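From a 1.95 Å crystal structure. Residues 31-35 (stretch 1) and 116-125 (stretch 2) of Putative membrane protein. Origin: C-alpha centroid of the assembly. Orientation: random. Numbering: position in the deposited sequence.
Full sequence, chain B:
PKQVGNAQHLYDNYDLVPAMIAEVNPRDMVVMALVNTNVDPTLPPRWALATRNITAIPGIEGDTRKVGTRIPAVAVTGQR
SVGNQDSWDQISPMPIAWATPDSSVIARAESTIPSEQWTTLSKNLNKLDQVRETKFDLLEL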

# COMPACT_ATOMS: atom_id res chain seq x y z
N VAL B 31 -2.52 -5.87 16.20
CA VAL B 31 -3.46 -6.94 16.38
C VAL B 31 -2.91 -8.16 15.63
O VAL B 31 -2.25 -8.03 14.60
CB VAL B 31 -4.88 -6.51 15.92
CG1 VAL B 31 -5.88 -7.61 16.16
CG2 VAL B 31 -5.32 -5.24 16.67
N MET B 32 -3.14 -9.34 16.20
CA MET B 32 -2.79 -10.62 15.57
C MET B 32 -4.08 -11.36 15.33
O MET B 32 -4.92 -11.41 16.23
CB MET B 32 -1.88 -11.44 16.51
CG MET B 32 -1.40 -12.81 15.93
SD MET B 32 -0.37 -13.81 17.09
CE MET B 32 1.02 -12.76 17.12
N ALA B 33 -4.24 -11.94 14.15
CA ALA B 33 -5.41 -12.76 13.82
C ALA B 33 -5.00 -14.17 13.45
O ALA B 33 -3.92 -14.39 12.93
CB ALA B 33 -6.23 -12.13 12.66
N LEU B 34 -5.88 -15.14 13.74
CA LEU B 34 -5.72 -16.53 13.31
C LEU B 34 -6.49 -16.74 12.00
O LEU B 34 -7.72 -16.66 11.97
CB LEU B 34 -6.20 -17.50 14.42
CG LEU B 34 -6.00 -19.01 14.15
CD1 LEU B 34 -4.54 -19.43 14.22
CD2 LEU B 34 -6.84 -19.89 15.09
N VAL B 35 -5.76 -16.99 10.92
CA VAL B 35 -6.33 -17.07 9.59
C VAL B 35 -5.99 -18.40 8.89
O VAL B 35 -5.03 -19.11 9.23
CB VAL B 35 -5.87 -15.87 8.70
CG1 VAL B 35 -6.46 -14.54 9.20
CG2 VAL B 35 -4.35 -15.79 8.56
N GLU B 116 -11.70 -22.75 20.71
CA GLU B 116 -10.39 -23.38 20.42
C GLU B 116 -9.52 -22.54 19.47
O GLU B 116 -8.29 -22.55 19.56
CB GLU B 116 -10.58 -24.80 19.85
CG GLU B 116 -11.69 -24.94 18.78
CD GLU B 116 -13.06 -25.33 19.36
OE1 GLU B 116 -13.26 -25.26 20.60
OE2 GLU B 116 -13.95 -25.71 18.57
N GLN B 117 -10.18 -21.82 18.56
CA GLN B 117 -9.50 -20.81 17.75
C GLN B 117 -9.07 -19.66 18.64
O GLN B 117 -7.95 -19.16 18.50
CB GLN B 117 -10.39 -20.33 16.61
CG GLN B 117 -10.56 -21.35 15.51
CD GLN B 117 -11.38 -20.83 14.33
OE1 GLN B 117 -11.45 -19.62 14.05
NE2 GLN B 117 -11.99 -21.77 13.61
N TRP B 118 -9.94 -19.23 19.55
CA TRP B 118 -9.55 -18.23 20.54
C TRP B 118 -8.33 -18.70 21.33
O TRP B 118 -7.37 -17.98 21.47
CB TRP B 118 -10.70 -17.87 21.50
CG TRP B 118 -11.72 -16.96 20.89
CD1 TRP B 118 -13.03 -17.24 20.67
CD2 TRP B 118 -11.51 -15.62 20.43
NE1 TRP B 118 -13.66 -16.16 20.08
CE2 TRP B 118 -12.75 -15.15 19.93
CE3 TRP B 118 -10.39 -14.78 20.38
CZ2 TRP B 118 -12.90 -13.86 19.38
CZ3 TRP B 118 -10.54 -13.49 19.84
CH2 TRP B 118 -11.78 -13.05 19.34
N THR B 119 -8.37 -19.93 21.83
CA THR B 119 -7.26 -20.42 22.64
C THR B 119 -5.96 -20.58 21.81
O THR B 119 -4.88 -20.17 22.25
CB THR B 119 -7.68 -21.69 23.46
OG1 THR B 119 -7.84 -22.81 22.58
CG2 THR B 119 -8.99 -21.46 24.20
N THR B 120 -6.06 -21.12 20.60
CA THR B 120 -4.91 -21.16 19.67
C THR B 120 -4.26 -19.78 19.47
O THR B 120 -3.04 -19.64 19.52
CB THR B 120 -5.31 -21.74 18.28
OG1 THR B 120 -5.66 -23.12 18.41
CG2 THR B 120 -4.16 -21.60 17.25
N LEU B 121 -5.09 -18.77 19.23
CA LEU B 121 -4.58 -17.40 19.09
C LEU B 121 -3.91 -16.91 20.39
O LEU B 121 -2.80 -16.41 20.35
CB LEU B 121 -5.69 -16.44 18.64
CG LEU B 121 -5.30 -14.97 18.44
CD1 LEU B 121 -4.11 -14.80 17.47
CD2 LEU B 121 -6.50 -14.18 18.01
N SER B 122 -4.60 -17.08 21.53
CA SER B 122 -4.05 -16.66 22.81
C SER B 122 -2.70 -17.31 23.08
O SER B 122 -1.77 -16.64 23.50
CB SER B 122 -5.02 -17.01 23.94
OG SER B 122 -6.24 -16.32 23.76
N LYS B 123 -2.59 -18.60 22.80
CA LYS B 123 -1.33 -19.33 23.00
C LYS B 123 -0.20 -18.88 22.10
O LYS B 123 0.94 -19.22 22.37
CB LYS B 123 -1.55 -20.84 22.84
CG LYS B 123 -1.93 -21.50 24.13
CD LYS B 123 -2.93 -22.64 23.96
CE LYS B 123 -4.35 -22.17 24.24
NZ LYS B 123 -5.38 -22.86 23.40
N ASN B 124 -0.52 -18.13 21.04
CA ASN B 124 0.49 -17.71 20.07
C ASN B 124 0.72 -16.21 20.03
O ASN B 124 1.50 -15.73 19.21
CB ASN B 124 0.12 -18.26 18.69
CG ASN B 124 0.34 -19.78 18.59
OD1 ASN B 124 1.49 -20.22 18.52
ND2 ASN B 124 -0.73 -20.56 18.57
N LEU B 125 0.09 -15.46 20.94
CA LEU B 125 0.30 -14.01 21.00
C LEU B 125 1.76 -13.66 21.16
O LEU B 125 2.23 -12.64 20.63
CB LEU B 125 -0.44 -13.36 22.17
CG LEU B 125 -1.80 -12.70 22.02
CD1 LEU B 125 -1.96 -11.69 23.19
CD2 LEU B 125 -2.11 -12.05 20.62
O HOH W 1 -10.07 -18.23 11.84

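Residues 31-35, part of a longer β-strand, pack against a helix already under way at Glu 116, their axes 8.4 Å apart at closest approach and their N-to-C directions 133° apart, so the helix runs obliquely back along the strand. No direct hydrogen bond joins the two; side-chain packing and one bridging water hold the contact, which buries 372 Å² summed over both sides. The strand's alternation sets the pattern: Met 32 and Leu 34 point toward the helix, whereas Val 31, Ala 33 and Val 35 point away.

Val 31 makes no contact. Met 32 reaches toward the last part of stretch 2 with chi1 and chi2 both t, then turns at chi3 (m). Its CG lies 3.7 Å from Leu 121 CD1, an apolar contact, and its CB is 4.2 Å from Leu 125 CD2. Farther out, Met 32 SD sits 3.4 Å from Asn 124 O and Met 32 CE 3.7 Å from Leu 125 O, so the thioether end rests against backbone carbonyls. Ala 33 contributes only main chain, its C 4.2 Å from Leu 121 CD1; Leu 121 thus spans successive strand residues.

Leu 34 lies closest in register to Leu 121, with 6.0 Å between their CA atoms and 4.4 Å between their CB atoms. Leu 34 CD1 meets Thr 120 CG2 at 3.7 Å. The hydroxyl of this threonine bonds within the helix instead: Thr 120 OG1 donates to Glu 116 O (2.9 Å). Leu 34 CD2 reaches Gln 117, 3.9 Å from CB and 3.7 Å from O. The polar link lies beside this apolar patch: one water donates to both Leu 34 O (2.8 Å) and Gln 117 OE1 (3.0 Å), tying the strand backbone to the helix side chain. Val 35 turns away again and makes no contact.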